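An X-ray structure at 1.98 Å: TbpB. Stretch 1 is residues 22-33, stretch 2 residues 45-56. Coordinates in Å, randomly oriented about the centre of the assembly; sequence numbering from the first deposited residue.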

ATOM      1  N   GLU A  22      11.705  12.457   3.563  1.00 26.01           N
ATOM      2  CA  GLU A  22      11.061  12.246   4.882  1.00 25.33           C
ATOM      3  C   GLU A  22       9.523  12.440   4.857  1.00 23.61           C
ATOM      4  O   GLU A  22       8.817  11.779   5.596  1.00 23.38           O
ATOM      5  N   LEU A  23       9.011  13.322   4.005  1.00 20.47           N
ATOM      6  CA  LEU A  23       7.557  13.574   3.984  1.00 19.23           C
ATOM      7  C   LEU A  23       6.860  12.719   2.931  1.00 18.43           C
ATOM      8  O   LEU A  23       5.642  12.854   2.699  1.00 19.18           O
ATOM      9  N   MET A  24       7.625  11.845   2.291  1.00 16.09           N
ATOM     10  CA  MET A  24       7.144  11.216   1.072  1.00 15.27           C
ATOM     11  C   MET A  24       6.901   9.699   1.209  1.00 13.71           C
ATOM     12  O   MET A  24       6.653   9.024   0.214  1.00 14.39           O
ATOM     13  N   GLU A  25       7.013   9.171   2.423  1.00 13.62           N
ATOM     14  CA  GLU A  25       6.773   7.746   2.671  1.00 13.30           C
ATOM     15  C   GLU A  25       5.269   7.454   2.615  1.00 11.59           C
ATOM     16  O   GLU A  25       4.481   8.222   3.152  1.00 11.61           O
ATOM     17  N   PRO A  26       4.861   6.335   1.964  1.00 10.55           N
ATOM     18  CA  PRO A  26       3.458   5.967   1.924  1.00  9.25           C
ATOM     19  C   PRO A  26       3.001   5.463   3.283  1.00  8.76           C
ATOM     20  O   PRO A  26       3.800   4.892   4.040  1.00  7.57           O
ATOM     21  N   ALA A  27       1.734   5.700   3.626  1.00  7.29           N
ATOM     22  CA  ALA A  27       1.164   5.112   4.850  1.00  8.09           C
ATOM     23  C   ALA A  27      -0.348   5.025   4.703  1.00  7.82           C
ATOM     24  O   ALA A  27      -0.874   5.673   3.813  1.00  7.73           O
ATOM     25  N   LEU A  28      -1.057   4.281   5.566  1.00  6.75           N
ATOM     26  CA  LEU A  28      -2.516   4.287   5.452  1.00  8.19           C
ATOM     27  C   LEU A  28      -3.015   5.712   5.611  1.00  7.35           C
ATOM     28  O   LEU A  28      -4.009   6.106   4.986  1.00  8.05           O
ATOM     29  N   GLY A  29      -2.351   6.472   6.479  1.00  7.49           N
ATOM     30  CA  GLY A  29      -2.792   7.839   6.760  1.00  7.79           C
ATOM     31  C   GLY A  29      -1.785   8.606   7.600  1.00  8.63           C
ATOM     32  O   GLY A  29      -0.749   8.049   8.002  1.00  8.58           O
ATOM     33  N   TYR A  30      -2.070   9.898   7.800  1.00  7.78           N
ATOM     34  CA  TYR A  30      -1.243  10.756   8.643  1.00  7.61           C
ATOM     35  C   TYR A  30      -2.108  11.712   9.445  1.00  7.56           C
ATOM     36  O   TYR A  30      -3.172  12.143   8.961  1.00  6.02           O
ATOM     37  N   VAL A  31      -1.583  12.161  10.588  1.00  7.77           N
ATOM     38  CA  VAL A  31      -2.319  13.115  11.436  1.00 10.03           C
ATOM     39  C   VAL A  31      -1.348  14.104  12.083  1.00 10.50           C
ATOM     40  O   VAL A  31      -0.237  13.730  12.437  1.00  9.74           O
ATOM     41  N   VAL A  32      -1.742  15.367  12.191  1.00 10.67           N
ATOM     42  CA  VAL A  32      -0.912  16.348  12.850  1.00 10.60           C
ATOM     43  C   VAL A  32      -1.714  17.152  13.862  1.00 11.78           C
ATOM     44  O   VAL A  32      -2.923  17.397  13.672  1.00 10.37           O
ATOM     45  N   LYS A  33      -1.025  17.543  14.942  1.00 11.49           N
ATOM     46  CA  LYS A  33      -1.554  18.500  15.924  1.00 12.07           C
ATOM     47  C   LYS A  33      -1.542  19.942  15.410  1.00 11.33           C
ATOM     48  O   LYS A  33      -0.585  20.392  14.731  1.00 10.06           O
ATOM     49  N   ASP A  45       5.719  26.002  14.078  1.00 15.62           N
ATOM     50  CA  ASP A  45       5.440  25.513  12.720  1.00 14.37           C
ATOM     51  C   ASP A  45       4.763  24.155  12.763  1.00 12.77           C
ATOM     52  O   ASP A  45       4.709  23.528  13.812  1.00 11.59           O
ATOM     53  N   ILE A  46       4.272  23.686  11.615  1.00 11.74           N
ATOM     54  CA  ILE A  46       3.828  22.303  11.494  1.00 10.62           C
ATOM     55  C   ILE A  46       5.003  21.411  11.868  1.00 12.48           C
ATOM     56  O   ILE A  46       6.103  21.589  11.328  1.00 11.33           O
ATOM     57  N   SER A  47       4.787  20.492  12.816  1.00 13.82           N
ATOM     58  CA  SER A  47       5.824  19.522  13.162  1.00 15.98           C
ATOM     59  C   SER A  47       5.161  18.298  13.753  1.00 16.11           C
ATOM     60  O   SER A  47       3.967  18.319  14.084  1.00 15.44           O
ATOM     61  N   ASP A  48       5.936  17.225  13.890  1.00 17.14           N
ATOM     62  CA  ASP A  48       5.498  16.007  14.566  1.00 18.06           C
ATOM     63  C   ASP A  48       4.325  15.361  13.848  1.00 16.67           C
ATOM     64  O   ASP A  48       3.383  14.929  14.476  1.00 16.18           O
ATOM     65  N   ILE A  49       4.401  15.288  12.533  1.00 16.92           N
ATOM     66  CA  ILE A  49       3.380  14.568  11.765  1.00 15.83           C
ATOM     67  C   ILE A  49       3.457  13.067  12.114  1.00 16.40           C
ATOM     68  O   ILE A  49       4.557  12.506  12.170  1.00 16.69           O
ATOM     69  N   GLU A  50       2.318  12.424  12.358  1.00 14.74           N
ATOM     70  CA  GLU A  50       2.335  11.058  12.867  1.00 15.55           C
ATOM     71  C   GLU A  50       1.666  10.136  11.887  1.00 15.28           C
ATOM     72  O   GLU A  50       0.627  10.486  11.278  1.00 14.79           O
ATOM     73  N   VAL A  51       2.236   8.952  11.729  1.00 15.08           N
ATOM     74  CA  VAL A  51       1.641   7.948  10.846  1.00 14.90           C
ATOM     75  C   VAL A  51       0.374   7.363  11.464  1.00 14.15           C
ATOM     76  O   VAL A  51       0.294   7.162  12.652  1.00 13.01           O
ATOM     77  N   ILE A  52      -0.625   7.093  10.638  1.00 12.74           N
ATOM     78  CA  ILE A  52      -1.776   6.315  11.060  1.00 12.61           C
ATOM     79  C   ILE A  52      -1.669   4.871  10.530  1.00 14.29           C
ATOM     80  O   ILE A  52      -1.432   4.669   9.322  1.00 12.91           O
ATOM     81  N   THR A  53      -1.886   3.899  11.418  1.00 15.30           N
ATOM     82  CA  THR A  53      -1.831   2.448  11.094  1.00 17.84           C
ATOM     83  C   THR A  53      -3.201   1.752  11.120  1.00 19.83           C
ATOM     84  O   THR A  53      -3.319   0.580  10.767  1.00 22.98           O
ATOM     85  N   ASN A  54      -4.230   2.484  11.536  1.00 20.79           N
ATOM     86  CA  ASN A  54      -5.616   2.023  11.656  1.00 21.22           C
ATOM     87  C   ASN A  54      -6.361   2.573  10.418  1.00 20.78           C
ATOM     88  O   ASN A  54      -6.512   3.799  10.302  1.00 21.81           O
ATOM     89  N   GLY A  55      -6.795   1.686   9.513  1.00 17.42           N
ATOM     90  CA  GLY A  55      -7.612   2.057   8.340  1.00 16.91           C
ATOM     91  C   GLY A  55      -9.122   2.116   8.550  1.00 16.21           C
ATOM     92  O   GLY A  55      -9.863   2.316   7.581  1.00 15.17           O
ATOM     93  N   ASN A  56      -9.591   1.968   9.799  1.00 14.60           N
ATOM     94  CA  ASN A  56     -11.038   1.965  10.060  1.00 14.84           C
ATOM     95  C   ASN A  56     -11.531   3.392  10.000  1.00 13.95           C
ATOM     96  O   ASN A  56     -11.103   4.226  10.799  1.00 12.49           O
TER

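Residues 29-33 and 50-52 run antiparallel, so side chains are sorted onto two faces by the register: Tyr30 with Val51 on one, Val31, Glu50 and Ile52 on the other. Three good backbone bonds fix the spacing, Ile52 N to Gly29 O (2.8 Å), Val31 N to Glu50 O and Glu50 N to Val31 O (both 2.9 Å); Gly29 N to Ile52 O, 3.5 Å, is weak.

The hollow lies at Gly29. A CB there would sit tightly against Ile52 CB, and Ile52 (m, t) passes Gly29, its CG1 3.9 Å from CG1 of Val31 (p) and its CD1 3.7 Å from Tyr30 O. Leu28 (m, t), its CA-to-CB bond toward the other stretch like that of Ala27, reaches along the loop, CD1 3.7 Å from Thr53 O and 3.9 Å from Gly55 N.

On the other face Tyr30 (m) sets its ring obliquely beside Ile49 and Val51, CD1 3.8 Å from Ile49 CG2, while its OH is tethered to Glu25 O at 2.6 Å. Ala27 CB meets Val51 CG2 at 3.8 Å. Ile49 (m, t) sends CD1 to Leu23 CD2, 3.9 Å, and CG1 to CG2 of Val32 (p), also 3.9 Å; that same Val32 methyl lies 3.4 Å from Ser47 O.

Where direct pairing stops, four waters bridge: Leu28 N to Ile52 O, Lys33 N to Asp48 O, Lys33 O to Ser47 O, Lys33 NZ to Asp48 OD2.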

ATOM      1  CB  GLU A  22      11.732  13.093   5.994  1.00 26.23           C
ATOM      2  CG  GLU A  22      11.407  14.633   5.977  1.00 30.76           C
ATOM      3  CD  GLU A  22      12.186  15.452   7.045  1.00 35.00           C
ATOM      4  OE1 GLU A  22      13.091  14.895   7.706  1.00 38.54           O
ATOM      5  OE2 GLU A  22      11.900  16.662   7.223  1.00 34.73           O
ATOM      6  CB  LEU A  23       7.261  15.052   3.699  1.00 18.87           C
ATOM      7  CG  LEU A  23       7.644  16.020   4.799  1.00 18.06           C
ATOM      8  CD1 LEU A  23       7.341  17.432   4.329  1.00 15.96           C
ATOM      9  CD2 LEU A  23       6.829  15.637   6.039  1.00 19.32           C
ATOM     10  CB  MET A  24       8.088  11.544  -0.093  1.00 14.04           C
ATOM     11  CG  MET A  24       8.325  13.076  -0.302  1.00 18.11           C
ATOM     12  SD  MET A  24       6.729  13.944  -0.465  1.00 21.18           S
ATOM     13  CE  MET A  24       6.424  13.763  -2.195  1.00 13.97           C
ATOM     14  CB  GLU A  25       7.358   7.319   4.034  1.00 15.41           C
ATOM     15  CG  GLU A  25       8.930   7.254   4.050  1.00 21.64           C
ATOM     16  CD  GLU A  25       9.510   6.034   3.295  1.00 29.00           C
ATOM     17  OE1 GLU A  25       8.733   5.105   2.958  1.00 28.86           O
ATOM     18  OE2 GLU A  25      10.752   5.997   3.024  1.00 32.08           O
ATOM     19  CB  PRO A  26       3.426   4.848   0.860  1.00  9.91           C
ATOM     20  CG  PRO A  26       4.782   4.216   1.000  1.00 10.90           C
ATOM     21  CD  PRO A  26       5.677   5.434   1.143  1.00  9.58           C
ATOM     22  CB  ALA A  27       1.488   6.002   6.036  1.00  8.29           C
ATOM     23  CB  LEU A  28      -3.206   3.325   6.441  1.00  8.27           C
ATOM     24  CG  LEU A  28      -2.956   1.831   6.172  1.00  9.49           C
ATOM     25  CD1 LEU A  28      -3.767   0.976   7.162  1.00 12.04           C
ATOM     26  CD2 LEU A  28      -3.327   1.459   4.731  1.00  7.46           C
ATOM     27  CB  TYR A  30      -0.312  11.598   7.773  1.00  7.26           C
ATOM     28  CG  TYR A  30       0.850  10.800   7.196  1.00  9.35           C
ATOM     29  CD1 TYR A  30       1.965  10.499   7.977  1.00 11.46           C
ATOM     30  CD2 TYR A  30       0.813  10.317   5.875  1.00 10.40           C
ATOM     31  CE1 TYR A  30       3.047   9.770   7.472  1.00 11.39           C
ATOM     32  CE2 TYR A  30       1.917   9.584   5.350  1.00  8.64           C
ATOM     33  CZ  TYR A  30       2.998   9.304   6.157  1.00 11.82           C
ATOM     34  OH  TYR A  30       4.071   8.597   5.652  1.00 13.18           O
ATOM     35  CB  VAL A  31      -3.176  12.375  12.523  1.00 10.77           C
ATOM     36  CG1 VAL A  31      -2.328  11.416  13.332  1.00 11.65           C
ATOM     37  CG2 VAL A  31      -3.937  13.390  13.460  1.00  8.77           C
ATOM     38  CB  VAL A  32      -0.196  17.291  11.839  1.00 10.48           C
ATOM     39  CG1 VAL A  32      -1.117  18.394  11.275  1.00 11.75           C
ATOM     40  CG2 VAL A  32       1.030  17.928  12.492  1.00 11.24           C
ATOM     41  CB  LYS A  33      -0.753  18.408  17.207  1.00 13.33           C
ATOM     42  CG  LYS A  33      -1.390  19.144  18.354  1.00 19.18           C
ATOM     43  CD  LYS A  33      -0.740  18.790  19.725  1.00 28.49           C
ATOM     44  CE  LYS A  33       0.777  18.791  19.672  1.00 30.93           C
ATOM     45  NZ  LYS A  33       1.334  19.880  18.826  1.00 36.09           N
ATOM     46  CB  ASP A  45       6.759  25.400  11.933  1.00 15.44           C
ATOM     47  CG  ASP A  45       7.323  26.772  11.533  1.00 16.57           C
ATOM     48  OD1 ASP A  45       6.587  27.766  11.475  1.00 18.77           O
ATOM     49  OD2 ASP A  45       8.535  26.841  11.329  1.00 21.21           O
ATOM     50  CB  ILE A  46       3.346  22.003  10.047  1.00 10.31           C
ATOM     51  CG1 ILE A  46       2.235  22.992   9.619  1.00  8.34           C
ATOM     52  CG2 ILE A  46       2.855  20.547   9.888  1.00  8.74           C
ATOM     53  CD1 ILE A  46       0.933  22.814  10.418  1.00 10.39           C
ATOM     54  CB  SER A  47       6.818  20.126  14.178  1.00 15.87           C
ATOM     55  OG  SER A  47       6.193  20.133  15.443  1.00 20.07           O
ATOM     56  CB  ASP A  48       5.104  16.264  16.031  1.00 19.63           C
ATOM     57  CG  ASP A  48       6.275  16.678  16.883  1.00 25.11           C
ATOM     58  OD1 ASP A  48       7.388  16.160  16.640  1.00 27.40           O
ATOM     59  OD2 ASP A  48       6.083  17.520  17.796  1.00 29.55           O
ATOM     60  CB  ILE A  49       3.580  14.784  10.272  1.00 16.14           C
ATOM     61  CG1 ILE A  49       3.447  16.292   9.941  1.00 16.41           C
ATOM     62  CG2 ILE A  49       2.551  13.972   9.522  1.00 14.08           C
ATOM     63  CD1 ILE A  49       4.047  16.707   8.610  1.00 15.52           C
ATOM     64  CB  GLU A  50       1.543  10.949  14.159  1.00 15.56           C
ATOM     65  CG  GLU A  50       1.923  11.888  15.263  1.00 22.78           C
ATOM     66  CD  GLU A  50       1.117  11.596  16.530  1.00 29.08           C
ATOM     67  OE1 GLU A  50      -0.080  11.236  16.421  1.00 29.15           O
ATOM     68  OE2 GLU A  50       1.698  11.698  17.635  1.00 34.12           O
ATOM     69  CB  VAL A  51       2.667   6.814  10.448  1.00 16.25           C
ATOM     70  CG1 VAL A  51       3.413   6.278  11.630  1.00 17.98           C
ATOM     71  CG2 VAL A  51       1.975   5.663   9.778  1.00 16.15           C
ATOM     72  CB  ILE A  52      -3.082   6.946  10.511  1.00 11.67           C
ATOM     73  CG1 ILE A  52      -3.289   8.324  11.141  1.00 11.21           C
ATOM     74  CG2 ILE A  52      -4.280   6.059  10.836  1.00 10.84           C
ATOM     75  CD1 ILE A  52      -4.543   9.101  10.658  1.00  9.09           C
ATOM     76  CB  THR A  53      -0.859   1.708  12.066  1.00 18.32           C
ATOM     77  OG1 THR A  53      -1.332   1.820  13.413  1.00 17.51           O
ATOM     78  CG2 THR A  53       0.518   2.308  11.998  1.00 18.05           C
ATOM     79  CB  ASN A  54      -6.202   2.603  12.975  1.00 20.99           C
ATOM     80  CG  ASN A  54      -7.667   2.299  13.172  1.00 24.84           C
ATOM     81  OD1 ASN A  54      -8.272   1.598  12.380  1.00 29.07           O
ATOM     82  ND2 ASN A  54      -8.255   2.827  14.255  1.00 27.52           N
ATOM     83  CB  ASN A  56     -11.359   1.309  11.439  1.00 16.54           C
ATOM     84  CG  ASN A  56     -12.873   1.362  11.826  1.00 21.37           C
ATOM     85  OD1 ASN A  56     -13.722   1.968  11.149  1.00 25.69           O
ATOM     86  ND2 ASN A  56     -13.202   0.683  12.933  1.00 29.06           N
TER
HETATM   87  O   HOH W   1       0.215   3.000   7.818  1.00 11.58           O
HETATM   88  O   HOH W   2       2.130  20.389  14.689  1.00 14.61           O
HETATM   89  O   HOH W   3       1.284  16.034  15.841  1.00 17.32           O
HETATM   90  O   HOH W   4       3.896  18.933  18.818  1.00 39.02           O